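Local coordinates for protein xyloglucan-specific endo-beta-1,4-glucanase BoGH9A (Bacteroides ovatus, PDB 6DHT) that catalyses the endohydrolysis of beta-1,4-glucosidic linkages in the xyloglucan backbone, releasing xyloglucan oligosaccharides, at residues Glu126-Gln131 with Asn203-Asn208; Leu112-Tyr117 with Pro511-Gly516. All coordinates share one frame; numbering follows the deposited sequence. Where two conformers were deposited one is given.

Contact 1: Glu126-Gln131 with Asn203-Asn208; sequences EQYAGQ and NIPESN. With CA (calcium ion), chain D.
Asn203 OD1 accepts a 2.6 Å hydrogen bond from a water that in turn accepts one from Gln127 NE2, while ND2 of the Asn203 amide bonds directly to the carbonyl of Gln127. This double link joins the residue just before a type I beta turn, Ile204 to Ser207, to the short helix 126-129 at the surface of the glycosyl hydrolase family 9 domain. Asn203 ND2 donates to Gln127 O over 3.1 Å. The N-H points nearly straight at its acceptor (159°) and meets an in-plane lone pair.

Next to this bond, Tyr128 has the largest share of the buried surface. Its CG lies anti to its own carbonyl carbon, beside the backbone N, and one ring face receives Pro205. Pro205 CA stands 3.8 Å from the ring centroid and 25° off the normal, a CH-pi contact, and Pro205 CG reaches Tyr128 CE2 at 3.7 Å. Asn203 OD1 approaches the ring edge, 3.4 Å from Tyr128 CD1. Over the opposite face lies Gln127 CB of the same helix. An alanine at Tyr128 would probably leave the CA and ring of Pro205 without the face they pack on, and open a gap between helix and turn.

The turn is braced internally by Ile204 N, which donates to Ser207 OG at 2.9 Å. Its third residue joins Asn209, Thr211, Asp213 and Asp216 around a calcium ion, with Glu206 O 2.4 Å from the metal.

Contact 2: Leu112-Tyr117 with Pro511-Gly516; sequences LKSFYY and PGFLVG. With EDO (1,2-ethanediol), chain G.
This is a buried, apolar packing contact in the glycosyl hydrolase family 9 domain, an (alpha/alpha)6 barrel in this family, where the last turns of helix 105-117 meet an irregular loop between helices 499-503 and 544-547. The evidence is steric: the closest approaches involve carbon atoms, and the touching residues are mostly buried.

Ser114 and Phe513 form its centre. Ser114 CB sits 3.8 Å from the Phe513 ring centroid and only 14° off the ring normal, a CH-pi contact over one face, slightly displaced toward the rim. The nearest ring atom, CZ, is 3.7 Å from Ser114 CB and also reaches Ser114 O at 3.6 Å, so the ring tip lies against both the side chain and the helix backbone. Phe513 CG, anti to its own carbonyl carbon (chi1 -69°), directs the ring toward Ser114. In one of the two conformers, Ser114 OG bonds to Ala111 O, one turn back in its own helix.

Beside them, the backbones come nearest at Gly512 and Ser114, whose CA atoms are 5.4 Å apart. At the phi of 98° and psi of 2° of Gly512, a CB would press on the carbonyl O of Pro511, which by itself calls for glycine; toward Ser114 CB it would merely touch.

Asn554 of helix 551-567 grips the loop from another direction, bonding Gly512 O through ND2 and Leu514 N through OD1. The Phe513 side chain is about 9 Å from that of Glu548, the predicted proton donor, which places the contact near the predicted active site.

Alongside, Tyr117, whose OH bonds to Ala129 O, brings CE2 to 4.5 Å from Pro511 CD, the two meeting obliquely.

In the fold
The chain meets the segments in the order 112-117, 126-131, 203-208, 511-516, so contact 1 is formed entirely between the two halves of contact 2. Their centres are 14 Å apart, and all four segments belong to the family 9 catalytic region. Contact 1 lies near the surface, about 22 Å from the chain centre, whereas contact 2 is about 10 Å from it. Helix 105-117 joins them: Lys113 NZ bonds to the carbonyls of Tyr128 and Asn203, one from each half of contact 1, and Tyr116 packs on Tyr128 and Pro205. The helix thus connects the calcium-binding turn on the outside with the loop that passes near the predicted catalytic residues.

Contact 1: Glu126-Gln131 with Asn203-Asn208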
ATOM      1  N   GLU A 126      -1.757  17.657  18.321  1.00 22.81           N
ATOM      2  CA  GLU A 126      -0.300  17.672  18.368  1.00 21.91           C
ATOM      3  C   GLU A 126       0.302  16.514  19.161  1.00 20.86           C
ATOM      4  O   GLU A 126       1.355  16.002  18.833  1.00 22.51           O
ATOM      5  CB  GLU A 126       0.198  19.011  18.929  1.00 26.51           C
ATOM      6  CG  GLU A 126       1.712  19.116  19.037  1.00 30.58           C
ATOM      7  CD  GLU A 126       2.204  20.554  19.087  1.00 37.49           C
ATOM      8  OE1 GLU A 126       1.383  21.464  19.345  1.00 41.41           O
ATOM      9  OE2 GLU A 126       3.411  20.773  18.859  1.00 46.59           O
ATOM     10  N   GLN A 127      -0.389  16.105  20.211  1.00 22.93           N
ATOM     11  CA  GLN A 127       0.024  14.966  21.005  1.00 22.16           C
ATOM     12  C   GLN A 127       0.388  13.755  20.133  1.00 22.10           C
ATOM     13  O   GLN A 127       1.366  13.083  20.380  1.00 22.70           O
ATOM     14  CB  GLN A 127      -1.115  14.579  21.960  1.00 29.71           C
ATOM     15  CG  GLN A 127      -0.715  13.585  23.001  1.00 33.31           C
ATOM     16  CD  GLN A 127      -1.908  13.011  23.738  1.00 32.75           C
ATOM     17  OE1 GLN A 127      -2.928  13.685  23.924  1.00 31.84           O
ATOM     18  NE2 GLN A 127      -1.793  11.751  24.149  1.00 32.70           N
ATOM     19  N   TYR A 128      -0.432  13.490  19.123  1.00 21.89           N
ATOM     20  CA  TYR A 128      -0.231  12.346  18.238  1.00 19.49           C
ATOM     21  C   TYR A 128       0.438  12.769  16.928  1.00 19.85           C
ATOM     22  O   TYR A 128       1.188  11.981  16.331  1.00 19.79           O
ATOM     23  CB  TYR A 128      -1.569  11.714  17.916  1.00 20.25           C
ATOM     24  CG  TYR A 128      -2.412  11.499  19.153  1.00 21.54           C
ATOM     25  CD1 TYR A 128      -2.063  10.526  20.076  1.00 24.03           C
ATOM     26  CD2 TYR A 128      -3.536  12.287  19.407  1.00 22.76           C
ATOM     27  CE1 TYR A 128      -2.814  10.332  21.213  1.00 24.50           C
ATOM     28  CE2 TYR A 128      -4.301  12.084  20.549  1.00 28.78           C
ATOM     29  CZ  TYR A 128      -3.923  11.112  21.436  1.00 25.51           C
ATOM     30  OH  TYR A 128      -4.661  10.890  22.577  1.00 31.26           O
ATOM     31  N   ALA A 129       0.203  14.021  16.518  1.00 19.39           N
ATOM     32  CA  ALA A 129       0.528  14.483  15.166  1.00 18.97           C
ATOM     33  C   ALA A 129       1.871  15.160  15.058  1.00 22.65           C
ATOM     34  O   ALA A 129       2.409  15.287  13.961  1.00 22.78           O
ATOM     35  CB  ALA A 129      -0.556  15.425  14.668  1.00 19.76           C
ATOM     36  N   GLY A 130       2.421  15.618  16.174  1.00 19.83           N
ATOM     37  CA  GLY A 130       3.634  16.423  16.102  1.00 21.66           C
ATOM     38  C   GLY A 130       3.341  17.770  15.454  1.00 21.09           C
ATOM     39  O   GLY A 130       2.259  18.338  15.638  1.00 23.08           O
ATOM     40  N   GLN A 131       4.282  18.287  14.673  1.00 20.90           N
ATOM     41  CA  GLN A 131       4.092  19.622  14.112  1.00 23.20           C
ATOM     42  C   GLN A 131       2.974  19.685  13.067  1.00 21.91           C
ATOM     43  O   GLN A 131       2.492  20.770  12.749  1.00 24.48           O
ATOM     44  CB  GLN A 131       5.391  20.168  13.516  1.00 27.62           C
ATOM     45  CG  GLN A 131       5.910  19.416  12.324  1.00 24.69           C
ATOM     46  CD  GLN A 131       7.192  20.034  11.775  1.00 26.77           C
ATOM     47  OE1 GLN A 131       7.363  21.247  11.791  1.00 29.45           O
ATOM     48  NE2 GLN A 131       8.101  19.197  11.313  1.00 28.54           N
ATOM     49  N   ASN A 203       1.554   5.728  18.453  1.00 19.50           N
ATOM     50  CA  ASN A 203       1.115   6.982  19.044  1.00 18.60           C
ATOM     51  C   ASN A 203      -0.035   7.625  18.279  1.00 18.92           C
ATOM     52  O   ASN A 203       0.071   8.738  17.757  1.00 19.11           O
ATOM     53  CB  ASN A 203       2.287   7.954  19.216  1.00 19.64           C
ATOM     54  CG  ASN A 203       1.887   9.208  19.975  1.00 24.67           C
ATOM     55  OD1 ASN A 203       1.003   9.177  20.827  1.00 23.79           O
ATOM     56  ND2 ASN A 203       2.512  10.320  19.647  1.00 23.70           N
ATOM     57  N   ILE A 204      -1.128   6.876  18.192  1.00 16.60           N
ATOM     58  CA  ILE A 204      -2.413   7.368  17.725  1.00 15.16           C
ATOM     59  C   ILE A 204      -3.352   7.428  18.937  1.00 19.69           C
ATOM     60  O   ILE A 204      -3.028   6.894  19.994  1.00 19.75           O
ATOM     61  CB  ILE A 204      -3.009   6.473  16.613  1.00 16.48           C
ATOM     62  CG1 ILE A 204      -3.050   4.998  17.040  1.00 18.76           C
ATOM     63  CG2 ILE A 204      -2.209   6.634  15.334  1.00 18.38           C
ATOM     64  CD1 ILE A 204      -3.817   4.100  16.098  1.00 19.47           C
ATOM     65  N   PRO A 205      -4.510   8.079  18.804  1.00 18.96           N
ATOM     66  CA  PRO A 205      -5.396   8.202  19.967  1.00 20.59           C
ATOM     67  C   PRO A 205      -5.765   6.848  20.579  1.00 24.50           C
ATOM     68  O   PRO A 205      -6.043   6.764  21.783  1.00 22.81           O
ATOM     69  CB  PRO A 205      -6.611   8.938  19.400  1.00 24.66           C
ATOM     70  CG  PRO A 205      -6.048   9.740  18.279  1.00 19.71           C
ATOM     71  CD  PRO A 205      -5.005   8.859  17.663  1.00 18.19           C
ATOM     72  N   GLU A 206      -5.719   5.800  19.764  1.00 17.29           N
ATOM     73  CA  GLU A 206      -6.151   4.471  20.181  1.00 17.40           C
ATOM     74  C   GLU A 206      -4.977   3.602  20.658  1.00 19.30           C
ATOM     75  O   GLU A 206      -5.138   2.386  20.839  1.00 18.06           O
ATOM     76  CB  GLU A 206      -6.926   3.774  19.052  1.00 19.32           C
ATOM     77  CG  GLU A 206      -8.115   4.597  18.497  1.00 18.05           C
ATOM     78  CD  GLU A 206      -7.727   5.717  17.524  1.00 20.89           C
ATOM     79  OE1 GLU A 206      -6.548   5.811  17.105  1.00 20.84           O
ATOM     80  OE2 GLU A 206      -8.639   6.516  17.166  1.00 23.28           O
ATOM     81  N   SER A 207      -3.814   4.208  20.869  1.00 18.61           N
ATOM     82  CA  SER A 207      -2.627   3.442  21.242  1.00 18.56           C
ATOM     83  C   SER A 207      -2.677   2.855  22.652  1.00 21.49           C
ATOM     84  O   SER A 207      -1.894   1.967  22.963  1.00 23.73           O
ATOM     85  CB  SER A 207      -1.340   4.248  21.085  1.00 20.82           C
ATOM     86  OG  SER A 207      -1.016   4.428  19.706  1.00 19.31           O
ATOM     87  N   ASN A 208      -3.594   3.325  23.492  1.00 20.70           N
ATOM     88  CA  ASN A 208      -3.652   2.809  24.869  1.00 26.13           C
ATOM     89  C   ASN A 208      -4.866   1.937  25.153  1.00 28.41           C
ATOM     90  O   ASN A 208      -5.145   1.626  26.312  1.00 30.92           O
ATOM     91  CB  ASN A 208      -3.538   3.954  25.878  1.00 25.64           C
ATOM     92  CG  ASN A 208      -2.163   4.613  25.848  1.00 38.49           C
ATOM     93  OD1 ASN A 208      -2.052   5.836  25.802  1.00 48.46           O
ATOM     94  ND2 ASN A 208      -1.110   3.799  25.845  1.00 42.80           N
TER
HETATM   95 CA    CA D 603      -4.667   0.203  20.086  1.00 17.76          CA
HETATM   96  O   HOH W   1       0.655  10.486  23.086  1.00 30.00           O
HETATM   97  O   HOH W   2      -3.314  -0.380  21.934  1.00 22.17           O

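Contact 2: Leu112-Tyr117 with Pro511-Gly516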
ATOM      1  N   LEU A 112       2.159   3.269   8.425  1.00 11.65           N
ATOM      2  CA  LEU A 112       0.857   3.086   9.033  1.00 11.75           C
ATOM      3  C   LEU A 112       0.311   4.384   9.608  1.00 11.53           C
ATOM      4  O   LEU A 112      -0.895   4.671   9.465  1.00 12.73           O
ATOM      5  CB  LEU A 112       0.970   2.008  10.115  1.00 11.60           C
ATOM      6  CG  LEU A 112      -0.326   1.659  10.833  1.00 11.95           C
ATOM      7  CD1 LEU A 112      -1.435   1.223   9.885  1.00 12.25           C
ATOM      8  CD2 LEU A 112      -0.046   0.562  11.843  1.00 13.07           C
ATOM      9  N   LYS A 113       1.171   5.173  10.225  1.00 10.84           N
ATOM     10  CA  LYS A 113       0.759   6.424  10.841  1.00 12.42           C
ATOM     11  C   LYS A 113       0.284   7.435   9.790  1.00 13.21           C
ATOM     12  O   LYS A 113      -0.474   8.356  10.114  1.00 13.72           O
ATOM     13  CB  LYS A 113       1.918   6.976  11.669  1.00 12.55           C
ATOM     14  CG  LYS A 113       1.660   8.207  12.496  1.00 15.94           C
ATOM     15  CD  LYS A 113       0.543   8.054  13.506  1.00 19.59           C
ATOM     16  CE  LYS A 113       0.495   9.281  14.433  1.00 18.52           C
ATOM     17  NZ  LYS A 113       1.655   9.393  15.359  1.00 20.81           N
ATOM     18  N   SER A 114       0.708   7.276   8.535  1.00 11.50           N
ATOM     19  CA  SER A 114       0.237   8.158   7.471  0.58 12.14           C
ATOM     20  C   SER A 114      -1.285   8.156   7.377  1.00 13.64           C
ATOM     21  O   SER A 114      -1.896   9.191   7.052  1.00 13.03           O
ATOM     22  CB  SER A 114       0.834   7.739   6.125  0.58 12.69           C
ATOM     23  OG  SER A 114       0.235   6.555   5.602  0.58 13.65           O
ATOM     24  N   PHE A 115      -1.907   7.009   7.649  1.00 11.01           N
ATOM     25  CA  PHE A 115      -3.350   6.884   7.585  1.00 12.77           C
ATOM     26  C   PHE A 115      -4.033   7.769   8.635  1.00 14.67           C
ATOM     27  O   PHE A 115      -5.088   8.370   8.369  1.00 13.48           O
ATOM     28  CB  PHE A 115      -3.771   5.424   7.751  1.00 12.50           C
ATOM     29  CG  PHE A 115      -3.426   4.574   6.559  1.00 10.76           C
ATOM     30  CD1 PHE A 115      -2.170   4.000   6.427  1.00 12.05           C
ATOM     31  CD2 PHE A 115      -4.370   4.367   5.550  1.00 12.43           C
ATOM     32  CE1 PHE A 115      -1.852   3.254   5.287  1.00 11.85           C
ATOM     33  CE2 PHE A 115      -4.052   3.615   4.434  1.00 12.60           C
ATOM     34  CZ  PHE A 115      -2.789   3.076   4.303  1.00 11.39           C
ATOM     35  N   TYR A 116      -3.426   7.857   9.819  1.00 12.99           N
ATOM     36  CA  TYR A 116      -3.915   8.751  10.858  1.00 13.63           C
ATOM     37  C   TYR A 116      -3.968  10.203  10.353  1.00 14.93           C
ATOM     38  O   TYR A 116      -4.969  10.892  10.521  1.00 15.53           O
ATOM     39  CB  TYR A 116      -3.085   8.610  12.143  1.00 15.82           C
ATOM     40  CG  TYR A 116      -3.296   9.774  13.091  1.00 15.96           C
ATOM     41  CD1 TYR A 116      -4.404   9.833  13.929  1.00 18.13           C
ATOM     42  CD2 TYR A 116      -2.385  10.816  13.137  1.00 16.79           C
ATOM     43  CE1 TYR A 116      -4.597  10.914  14.774  1.00 16.83           C
ATOM     44  CE2 TYR A 116      -2.570  11.890  13.987  1.00 19.82           C
ATOM     45  CZ  TYR A 116      -3.676  11.926  14.808  1.00 19.57           C
ATOM     46  OH  TYR A 116      -3.884  12.994  15.660  1.00 24.49           O
ATOM     47  N   TYR A 117      -2.905  10.650   9.676  1.00 14.30           N
ATOM     48  CA  TYR A 117      -2.893  11.992   9.127  1.00 13.68           C
ATOM     49  C   TYR A 117      -3.985  12.196   8.058  1.00 13.85           C
ATOM     50  O   TYR A 117      -4.472  13.315   7.861  1.00 14.49           O
ATOM     51  CB  TYR A 117      -1.521  12.322   8.556  1.00 14.22           C
ATOM     52  CG  TYR A 117      -0.465  12.509   9.613  1.00 15.24           C
ATOM     53  CD1 TYR A 117      -0.445  13.656  10.407  1.00 15.99           C
ATOM     54  CD2 TYR A 117       0.538  11.567   9.800  1.00 15.14           C
ATOM     55  CE1 TYR A 117       0.533  13.851  11.348  1.00 15.90           C
ATOM     56  CE2 TYR A 117       1.502  11.747  10.756  1.00 14.54           C
ATOM     57  CZ  TYR A 117       1.494  12.903  11.526  1.00 15.93           C
ATOM     58  OH  TYR A 117       2.494  13.067  12.467  1.00 17.93           O
ATOM     59  N   PRO A 511       4.982  13.082   7.149  1.00 14.48           N
ATOM     60  CA  PRO A 511       5.880  11.947   6.906  1.00 12.97           C
ATOM     61  C   PRO A 511       5.144  10.619   6.667  1.00 12.19           C
ATOM     62  O   PRO A 511       3.987  10.453   7.023  1.00 12.93           O
ATOM     63  CB  PRO A 511       6.684  11.847   8.219  1.00 14.81           C
ATOM     64  CG  PRO A 511       5.734  12.345   9.252  1.00 15.06           C
ATOM     65  CD  PRO A 511       4.969  13.485   8.566  1.00 15.34           C
ATOM     66  N   GLY A 512       5.861   9.694   6.030  1.00 12.87           N
ATOM     67  CA  GLY A 512       5.422   8.312   5.887  1.00 13.25           C
ATOM     68  C   GLY A 512       4.768   7.941   4.572  1.00 12.04           C
ATOM     69  O   GLY A 512       4.350   6.787   4.429  1.00 13.78           O
ATOM     70  N   PHE A 513       4.668   8.867   3.616  1.00 11.80           N
ATOM     71  CA  PHE A 513       3.994   8.601   2.353  1.00 12.10           C
ATOM     72  C   PHE A 513       4.930   8.177   1.245  1.00 12.53           C
ATOM     73  O   PHE A 513       5.900   8.857   0.970  1.00 12.28           O
ATOM     74  CB  PHE A 513       3.242   9.849   1.885  1.00 11.48           C
ATOM     75  CG  PHE A 513       2.055  10.198   2.741  1.00 12.02           C
ATOM     76  CD1 PHE A 513       2.197  10.953   3.880  1.00 15.45           C
ATOM     77  CD2 PHE A 513       0.787   9.771   2.396  1.00 15.08           C
ATOM     78  CE1 PHE A 513       1.059  11.253   4.686  1.00 15.97           C
ATOM     79  CE2 PHE A 513      -0.346  10.076   3.175  1.00 17.20           C
ATOM     80  CZ  PHE A 513      -0.200  10.833   4.308  1.00 13.00           C
ATOM     81  N   LEU A 514       4.607   7.066   0.584  1.00 11.79           N
ATOM     82  CA  LEU A 514       5.290   6.609  -0.611  1.00 11.75           C
ATOM     83  C   LEU A 514       4.759   7.381  -1.811  1.00 12.17           C
ATOM     84  O   LEU A 514       3.558   7.314  -2.118  1.00 14.33           O
ATOM     85  CB  LEU A 514       5.020   5.118  -0.831  1.00 12.43           C
ATOM     86  CG  LEU A 514       5.676   4.512  -2.080  1.00 12.92           C
ATOM     87  CD1 LEU A 514       7.171   4.698  -2.117  1.00 16.19           C
ATOM     88  CD2 LEU A 514       5.343   3.028  -2.109  1.00 16.09           C
ATOM     89  N   VAL A 515       5.625   8.104  -2.491  1.00 11.21           N
ATOM     90  CA  VAL A 515       5.157   8.799  -3.685  1.00 11.44           C
ATOM     91  C   VAL A 515       5.088   7.835  -4.872  1.00 13.71           C
ATOM     92  O   VAL A 515       5.723   6.786  -4.876  1.00 14.03           O
ATOM     93  CB  VAL A 515       6.031  10.058  -4.024  1.00 11.69           C
ATOM     94  CG1 VAL A 515       6.009  11.027  -2.863  1.00 11.71           C
ATOM     95  CG2 VAL A 515       7.457   9.668  -4.365  1.00 13.11           C
ATOM     96  N   GLY A 516       4.317   8.180  -5.897  1.00 12.89           N
ATOM     97  CA  GLY A 516       4.061   7.260  -6.995  1.00 13.89           C
ATOM     98  C   GLY A 516       5.305   6.796  -7.736  1.00 14.36           C
ATOM     99  O   GLY A 516       5.432   5.630  -8.101  1.00 15.12           O
TER
HETATM  100  C1  EDO G 606       5.096   7.501  15.247  1.00 33.41           C
HETATM  101  O1  EDO G 606       4.669   8.850  14.983  1.00 36.01           O
HETATM  102  C2  EDO G 606       4.927   6.655  13.987  1.00 31.35           C
HETATM  103  O2  EDO G 606       5.765   7.140  12.917  1.00 21.12           O